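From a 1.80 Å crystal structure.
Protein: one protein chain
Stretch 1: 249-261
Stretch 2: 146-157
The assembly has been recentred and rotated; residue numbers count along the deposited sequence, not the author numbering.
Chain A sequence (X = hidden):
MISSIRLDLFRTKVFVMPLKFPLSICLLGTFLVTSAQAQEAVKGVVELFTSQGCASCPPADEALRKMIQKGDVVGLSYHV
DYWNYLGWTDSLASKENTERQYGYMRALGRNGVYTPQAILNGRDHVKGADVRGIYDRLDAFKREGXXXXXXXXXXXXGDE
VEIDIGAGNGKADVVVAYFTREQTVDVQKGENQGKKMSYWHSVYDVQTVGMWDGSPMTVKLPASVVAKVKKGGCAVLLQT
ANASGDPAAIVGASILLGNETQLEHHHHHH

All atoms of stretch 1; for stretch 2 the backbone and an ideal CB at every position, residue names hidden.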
ATOM      1  N   ALA A 249      -2.062  -5.880 -20.022  1.00  9.34           N
ATOM      2  CA  ALA A 249      -2.839  -5.228 -21.075  1.00  7.12           C
ATOM      3  C   ALA A 249      -4.303  -5.654 -21.162  1.00  8.81           C
ATOM      4  O   ALA A 249      -4.630  -6.835 -21.102  1.00 10.26           O
ATOM      5  CB  ALA A 249      -2.164  -5.445 -22.431  1.00  9.84           C
ATOM      6  N   ILE A 250      -5.177  -4.662 -21.289  1.00  8.80           N
ATOM      7  CA  ILE A 250      -6.607  -4.887 -21.433  1.00  8.45           C
ATOM      8  C   ILE A 250      -6.820  -4.744 -22.937  1.00 10.99           C
ATOM      9  O   ILE A 250      -6.548  -3.683 -23.502  1.00  9.75           O
ATOM     10  CB  ILE A 250      -7.410  -3.817 -20.666  1.00  7.64           C
ATOM     11  CG1 ILE A 250      -7.108  -3.936 -19.171  1.00  6.74           C
ATOM     12  CG2 ILE A 250      -8.903  -3.976 -20.940  1.00  4.41           C
ATOM     13  CD1 ILE A 250      -7.681  -2.815 -18.314  1.00  8.58           C
ATOM     14  N   VAL A 251      -7.283  -5.811 -23.582  1.00  9.93           N
ATOM     15  CA  VAL A 251      -7.459  -5.808 -25.035  1.00 10.40           C
ATOM     16  C   VAL A 251      -8.883  -5.555 -25.520  1.00 10.51           C
ATOM     17  O   VAL A 251      -9.129  -5.455 -26.727  1.00 11.38           O
ATOM     18  CB  VAL A 251      -6.953  -7.136 -25.644  1.00 10.68           C
ATOM     19  CG1 VAL A 251      -5.485  -7.341 -25.292  1.00 13.11           C
ATOM     20  CG2 VAL A 251      -7.783  -8.294 -25.142  1.00 10.96           C
ATOM     21  N   GLY A 252      -9.814  -5.438 -24.578  1.00  9.73           N
ATOM     22  CA  GLY A 252     -11.203  -5.187 -24.919  1.00  9.27           C
ATOM     23  C   GLY A 252     -11.907  -4.674 -23.685  1.00  8.45           C
ATOM     24  O   GLY A 252     -11.520  -5.019 -22.568  1.00  8.71           O
ATOM     25  N   ALA A 253     -12.933  -3.846 -23.862  1.00  9.32           N
ATOM     26  CA  ALA A 253     -13.642  -3.320 -22.707  1.00 10.55           C
ATOM     27  C   ALA A 253     -15.007  -2.759 -23.058  1.00 11.90           C
ATOM     28  O   ALA A 253     -15.255  -2.334 -24.189  1.00 10.30           O
ATOM     29  CB  ALA A 253     -12.804  -2.246 -22.022  1.00 11.80           C
ATOM     30  N   SER A 254     -15.882  -2.749 -22.064  1.00 11.84           N
ATOM     31  CA  SER A 254     -17.230  -2.255 -22.239  1.00 13.57           C
ATOM     32  C   SER A 254     -17.809  -1.822 -20.907  1.00 13.01           C
ATOM     33  O   SER A 254     -17.407  -2.313 -19.851  1.00 11.95           O
ATOM     34  CB  SER A 254     -18.107  -3.356 -22.838  1.00 13.96           C
ATOM     35  OG  SER A 254     -19.478  -2.991 -22.841  1.00 15.48           O
ATOM     36  N   ILE A 255     -18.746  -0.884 -20.961  1.00 10.51           N
ATOM     37  CA  ILE A 255     -19.413  -0.435 -19.756  1.00  9.23           C
ATOM     38  C   ILE A 255     -20.902  -0.652 -19.921  1.00  9.10           C
ATOM     39  O   ILE A 255     -21.462  -0.437 -20.991  1.00  7.70           O
ATOM     40  CB  ILE A 255     -19.169   1.056 -19.454  1.00 11.19           C
ATOM     41  CG1 ILE A 255     -17.767   1.241 -18.866  1.00 13.62           C
ATOM     42  CG2 ILE A 255     -20.227   1.567 -18.459  1.00 11.39           C
ATOM     43  CD1 ILE A 255     -17.452   2.660 -18.432  1.00 17.26           C
ATOM     44  N   LEU A 256     -21.526  -1.116 -18.852  1.00  8.65           N
ATOM     45  CA  LEU A 256     -22.956  -1.346 -18.833  1.00 11.63           C
ATOM     46  C   LEU A 256     -23.471  -0.521 -17.667  1.00 11.31           C
ATOM     47  O   LEU A 256     -23.068  -0.745 -16.525  1.00 11.98           O
ATOM     48  CB  LEU A 256     -23.263  -2.830 -18.595  1.00 12.05           C
ATOM     49  CG  LEU A 256     -24.746  -3.180 -18.436  1.00 12.19           C
ATOM     50  CD1 LEU A 256     -25.515  -2.703 -19.662  1.00 15.71           C
ATOM     51  CD2 LEU A 256     -24.915  -4.686 -18.260  1.00 13.20           C
ATOM     52  N   LEU A 257     -24.332   0.451 -17.944  1.00 11.09           N
ATOM     53  CA  LEU A 257     -24.872   1.268 -16.864  1.00 12.41           C
ATOM     54  C   LEU A 257     -26.184   0.676 -16.385  1.00 13.21           C
ATOM     55  O   LEU A 257     -26.939   0.107 -17.172  1.00 11.71           O
ATOM     56  CB  LEU A 257     -25.100   2.712 -17.322  1.00 12.80           C
ATOM     57  CG  LEU A 257     -23.860   3.536 -17.664  1.00 13.78           C
ATOM     58  CD1 LEU A 257     -24.285   4.948 -18.044  1.00 18.07           C
ATOM     59  CD2 LEU A 257     -22.910   3.561 -16.476  1.00 14.94           C
ATOM     60  N   GLY A 258     -26.445   0.809 -15.088  1.00 14.73           N
ATOM     61  CA  GLY A 258     -27.672   0.283 -14.523  1.00 16.09           C
ATOM     62  C   GLY A 258     -28.890   0.927 -15.158  1.00 17.84           C
ATOM     63  O   GLY A 258     -29.911   0.276 -15.362  1.00 17.49           O
ATOM     64  N   ASN A 259     -28.782   2.214 -15.466  1.00 18.52           N
ATOM     65  CA  ASN A 259     -29.880   2.930 -16.094  1.00 20.58           C
ATOM     66  C   ASN A 259     -29.897   2.660 -17.592  1.00 22.61           C
ATOM     67  O   ASN A 259     -29.011   3.105 -18.317  1.00 22.38           O
ATOM     68  CB  ASN A 259     -29.749   4.430 -15.846  1.00 21.69           C
ATOM     69  CG  ASN A 259     -30.701   5.235 -16.694  1.00 21.21           C
ATOM     70  OD1 ASN A 259     -31.823   4.809 -16.948  1.00 20.80           O
ATOM     71  ND2 ASN A 259     -30.264   6.411 -17.130  1.00 22.62           N
ATOM     72  N   GLU A 260     -30.903   1.923 -18.058  1.00 24.89           N
ATOM     73  CA  GLU A 260     -31.002   1.613 -19.482  1.00 26.26           C
ATOM     74  C   GLU A 260     -31.995   2.511 -20.213  1.00 25.70           C
ATOM     75  O   GLU A 260     -32.702   2.063 -21.120  1.00 25.76           O
ATOM     76  CB  GLU A 260     -31.394   0.148 -19.688  1.00 30.06           C
ATOM     77  CG  GLU A 260     -30.266  -0.851 -19.447  1.00 33.38           C
ATOM     78  CD  GLU A 260     -29.019  -0.552 -20.268  1.00 35.86           C
ATOM     79  OE1 GLU A 260     -28.245   0.355 -19.882  1.00 36.67           O
ATOM     80  OE2 GLU A 260     -28.814  -1.221 -21.305  1.00 36.49           O
ATOM     81  N   THR A 261     -32.038   3.779 -19.815  1.00 24.86           N
ATOM     82  CA  THR A 261     -32.932   4.747 -20.440  1.00 24.49           C
ATOM     83  C   THR A 261     -32.427   5.128 -21.828  1.00 23.24           C
ATOM     84  O   THR A 261     -31.275   5.523 -21.994  1.00 23.57           O
ATOM     85  CB  THR A 261     -33.048   6.032 -19.598  1.00 25.65           C
ATOM     86  OG1 THR A 261     -33.679   5.731 -18.347  1.00 25.37           O
ATOM     87  CG2 THR A 261     -33.872   7.079 -20.339  1.00 25.78           C
ATOM     88  N   UNK A 146      -2.358  -1.417 -30.084  1.00 20.04           N
ATOM     89  CA  UNK A 146      -2.359  -1.835 -28.688  1.00 20.36           C
ATOM     90  C   UNK A 146      -3.557  -1.219 -27.978  1.00 18.84           C
ATOM     91  O   UNK A 146      -3.532  -0.988 -26.767  1.00 18.52           O
ATOM     92  CB  UNK A 146      -1.054  -1.436 -27.995  1.00 20.36           C
ATOM     93  N   UNK A 147      -4.602  -0.946 -28.751  1.00 18.73           N
ATOM     94  CA  UNK A 147      -5.812  -0.380 -28.190  1.00 15.91           C
ATOM     95  C   UNK A 147      -6.763  -1.515 -27.872  1.00 15.45           C
ATOM     96  O   UNK A 147      -6.337  -2.649 -27.666  1.00 15.89           O
ATOM     97  CB  UNK A 147      -6.453   0.629 -29.145  1.00 15.91           C
ATOM     98  N   UNK A 148      -8.053  -1.214 -27.836  1.00 14.46           N
ATOM     99  CA  UNK A 148      -9.067  -2.219 -27.547  1.00 14.79           C
ATOM    100  C   UNK A 148      -9.447  -2.923 -28.860  1.00 16.43           C
ATOM    101  O   UNK A 148     -10.430  -2.565 -29.506  1.00 18.59           O
ATOM    102  CB  UNK A 148     -10.292  -1.586 -26.884  1.00 14.79           C
ATOM    103  N   UNK A 149      -8.661  -3.931 -29.230  1.00 16.34           N
ATOM    104  CA  UNK A 149      -8.857  -4.669 -30.479  1.00 17.95           C
ATOM    105  C   UNK A 149      -9.921  -5.761 -30.486  1.00 17.94           C
ATOM    106  O   UNK A 149     -10.348  -6.205 -31.552  1.00 20.64           O
ATOM    107  CB  UNK A 149      -7.524  -5.308 -30.875  1.00 17.95           C
ATOM    108  N   UNK A 150     -10.343  -6.201 -29.308  1.00 14.37           N
ATOM    109  CA  UNK A 150     -11.355  -7.249 -29.214  1.00 12.72           C
ATOM    110  C   UNK A 150     -12.697  -6.650 -28.833  1.00 13.38           C
ATOM    111  O   UNK A 150     -12.820  -5.982 -27.808  1.00 14.31           O
ATOM    112  CB  UNK A 150     -10.940  -8.315 -28.198  1.00 12.72           C
ATOM    113  N   UNK A 151     -13.732  -6.885 -29.654  1.00 12.72           N
ATOM    114  CA  UNK A 151     -15.043  -6.331 -29.333  1.00 12.77           C
ATOM    115  C   UNK A 151     -15.655  -6.959 -28.084  1.00 12.83           C
ATOM    116  O   UNK A 151     -15.587  -8.172 -27.884  1.00 11.98           O
ATOM    117  CB  UNK A 151     -15.990  -6.519 -30.520  1.00 12.77           C
ATOM    118  N   UNK A 152     -16.218  -6.107 -27.233  1.00 11.01           N
ATOM    119  CA  UNK A 152     -16.866  -6.546 -26.003  1.00 11.02           C
ATOM    120  C   UNK A 152     -18.177  -5.783 -25.909  1.00  9.42           C
ATOM    121  O   UNK A 152     -18.204  -4.559 -26.061  1.00 10.84           O
ATOM    122  CB  UNK A 152     -15.985  -6.312 -24.774  1.00 11.02           C
ATOM    123  N   UNK A 153     -19.262  -6.515 -25.684  1.00 11.59           N
ATOM    124  CA  UNK A 153     -20.596  -5.929 -25.572  1.00 13.98           C
ATOM    125  C   UNK A 153     -21.250  -6.440 -24.298  1.00 12.74           C
ATOM    126  O   UNK A 153     -20.992  -7.561 -23.871  1.00 12.09           O
ATOM    127  CB  UNK A 153     -21.453  -6.261 -26.795  1.00 13.98           C
ATOM    128  N   UNK A 154     -22.107  -5.623 -23.701  1.00 12.95           N
ATOM    129  CA  UNK A 154     -22.793  -6.020 -22.481  1.00 12.37           C
ATOM    130  C   UNK A 154     -24.198  -5.439 -22.464  1.00 13.98           C
ATOM    131  O   UNK A 154     -24.435  -4.336 -22.957  1.00 13.87           O
ATOM    132  CB  UNK A 154     -22.010  -5.570 -21.246  1.00 12.37           C
ATOM    133  N   UNK A 155     -25.132  -6.191 -21.896  1.00 13.77           N
ATOM    134  CA  UNK A 155     -26.511  -5.744 -21.825  1.00 15.14           C
ATOM    135  C   UNK A 155     -27.275  -6.593 -20.830  1.00 15.98           C
ATOM    136  O   UNK A 155     -26.816  -7.661 -20.429  1.00 13.46           O
ATOM    137  CB  UNK A 155     -27.175  -5.799 -23.202  1.00 15.14           C
ATOM    138  N   UNK A 156     -28.446  -6.102 -20.444  1.00 17.02           N
ATOM    139  CA  UNK A 156     -29.329  -6.801 -19.522  1.00 20.43           C
ATOM    140  C   UNK A 156     -30.249  -7.682 -20.351  1.00 23.98           C
ATOM    141  O   UNK A 156     -30.881  -7.208 -21.299  1.00 25.26           O
ATOM    142  CB  UNK A 156     -30.124  -5.826 -18.651  1.00 20.43           C
ATOM    143  N   UNK A 157     -30.313  -8.962 -19.995  1.00 27.09           N
ATOM    144  CA  UNK A 157     -31.165  -9.924 -20.685  1.00 30.33           C
ATOM    145  C   UNK A 157     -32.400 -10.179 -19.826  1.00 32.50           C
ATOM    146  O   UNK A 157     -32.744 -11.326 -19.532  1.00 35.27           O
ATOM    147  CB  UNK A 157     -30.414 -11.226 -20.969  1.00 30.33           C
TER

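Position 146 has its CA-to-CB bond sideways and nothing of stretch 1 near the CB, so many side chains would fit; it is Gln 146. At 147 the CB would point away with nothing of stretch 1 near it, so stretch 1 does not force glycine, but a psi of -155° lies at the edge of the beta region and favours it: Gly 147.

At 148 the CB points sideways, 4.2 Å from Gly 252 CA, with Ile 250 and Ala 253 offering carbon nearby. A branched aliphatic chain would suit. Leu 148 reaches both: CD2 lies 4.4 Å from Ile 250 CG2, CD1 4.1 Å from Ala 253 CB. Leu 148 CA also makes a CA-H...O contact with Val 251 O, at 3.3 Å.

Position 149 points sideways with little to grip; a polar residue is reasonable, and it is Asn 149.

At 150 the CB points toward stretch 1, and the backbone N donates to Val 251 O (2.9 Å, 167°), which brings the side chain beside that of Val 251. A compact apolar residue fits; Val 150 sets CG2 3.8 Å from Val 251 CG2. Val 150 O packs 3.4 Å from Gly 252 CA, where a CB on Gly 252 would clash with it. That O also accepts from a water which in turn accepts from Ala 253 N, bridging the backbones.

Position 151 points away, and phi of -67° permits proline: Pro 151.

At 152 the CB points toward stretch 1, 4.1 Å from Ser 254 CB. Extended angles (-135/129°) and small neighbours favour a beta-branched residue. Val 152 places CG1 3.7 Å from Ser 254 CB and CG2 3.7 Å from Gly 252 C.

Position 153 points away, so many polar or small residues would do; it is Ser 153.

At 154 the CB again points toward stretch 1, 4.0 Å from both Ser 254 OG and Leu 256 CB. A small side chain fits, preferably one with a hydroxyl. Ser 154 hydrogen-bonds through OG to Ser 254 OG at 3.0 Å; either could donate.

Position 155 points away, so a long polar chain is plausible. Lys 155 bends at chi3 (m), and its NZ stays 8.1 Å from Glu 260 OE2, with no salt bridge.

At 156 the CB points sideways, but Leu 256, Gly 258 and Glu 260 leave space for a large apolar group. Phe 156 turns its ring in: Leu 256 CD2 sits 4.2 Å from the ring centroid, over the face, while Glu 260 CG meets the edge, 3.4 Å from Phe 156 CD2.

Position 157 is out of reach, so almost any residue would do: Ala 157.

Stretch 2 (146-157) QGLNVPVSSKFA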
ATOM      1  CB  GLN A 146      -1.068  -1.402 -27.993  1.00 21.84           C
ATOM      2  CG  GLN A 146       0.195  -1.791 -28.748  1.00 26.47           C
ATOM      3  CD  GLN A 146       1.452  -1.650 -27.911  1.00 24.86           C
ATOM      4  OE1 GLN A 146       1.650  -0.645 -27.232  1.00 27.02           O
ATOM      5  NE2 GLN A 146       2.312  -2.662 -27.965  1.00 26.15           N
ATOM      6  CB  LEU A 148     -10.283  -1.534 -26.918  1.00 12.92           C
ATOM      7  CG  LEU A 148      -9.934  -0.683 -25.686  1.00 10.02           C
ATOM      8  CD1 LEU A 148     -11.187  -0.029 -25.128  1.00 10.49           C
ATOM      9  CD2 LEU A 148      -9.280  -1.568 -24.623  1.00 11.14           C
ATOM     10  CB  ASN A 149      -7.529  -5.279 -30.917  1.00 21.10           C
ATOM     11  CG  ASN A 149      -6.503  -4.234 -31.277  1.00 24.23           C
ATOM     12  OD1 ASN A 149      -5.309  -4.511 -31.297  1.00 30.26           O
ATOM     13  ND2 ASN A 149      -6.966  -3.026 -31.581  1.00 26.66           N
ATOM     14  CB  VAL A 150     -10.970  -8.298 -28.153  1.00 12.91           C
ATOM     15  CG1 VAL A 150     -11.984  -9.430 -28.150  1.00 10.22           C
ATOM     16  CG2 VAL A 150      -9.572  -8.828 -28.425  1.00 14.73           C
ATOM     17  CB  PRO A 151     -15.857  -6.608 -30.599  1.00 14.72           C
ATOM     18  CG  PRO A 151     -15.235  -7.848 -31.143  1.00 13.23           C
ATOM     19  CD  PRO A 151     -13.760  -7.625 -30.928  1.00 13.55           C
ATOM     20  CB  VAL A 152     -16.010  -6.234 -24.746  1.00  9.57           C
ATOM     21  CG1 VAL A 152     -16.747  -6.703 -23.496  1.00 11.70           C
ATOM     22  CG2 VAL A 152     -14.661  -6.930 -24.840  1.00 13.25           C
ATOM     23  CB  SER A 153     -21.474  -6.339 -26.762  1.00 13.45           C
ATOM     24  OG  SER A 153     -20.922  -5.916 -27.998  1.00 21.60           O
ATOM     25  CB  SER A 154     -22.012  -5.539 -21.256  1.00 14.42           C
ATOM     26  OG  SER A 154     -21.776  -4.139 -21.323  1.00 11.18           O
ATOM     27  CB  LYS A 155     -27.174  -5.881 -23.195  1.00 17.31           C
ATOM     28  CG  LYS A 155     -27.144  -7.313 -23.718  1.00 21.56           C
ATOM     29  CD  LYS A 155     -27.970  -7.498 -24.986  1.00 25.74           C
ATOM     30  CE  LYS A 155     -29.458  -7.378 -24.702  1.00 27.97           C
ATOM     31  NZ  LYS A 155     -30.275  -7.713 -25.901  1.00 30.98           N
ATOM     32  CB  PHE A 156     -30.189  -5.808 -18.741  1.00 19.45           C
ATOM     33  CG  PHE A 156     -29.434  -5.019 -17.718  1.00 17.99           C
ATOM     34  CD1 PHE A 156     -28.977  -5.625 -16.554  1.00 17.25           C
ATOM     35  CD2 PHE A 156     -29.204  -3.658 -17.904  1.00 14.76           C
ATOM     36  CE1 PHE A 156     -28.306  -4.886 -15.585  1.00 16.81           C
ATOM     37  CE2 PHE A 156     -28.534  -2.909 -16.944  1.00 13.40           C
ATOM     38  CZ  PHE A 156     -28.085  -3.521 -15.781  1.00 15.77           C
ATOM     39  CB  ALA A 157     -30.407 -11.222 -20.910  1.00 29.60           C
TER
HETATM   40  O   HOH W   1      -4.503  -2.838 -24.938  1.00 21.57           O
HETATM   41  O   HOH W   2     -13.430  -3.608 -26.690  1.00  9.45           O
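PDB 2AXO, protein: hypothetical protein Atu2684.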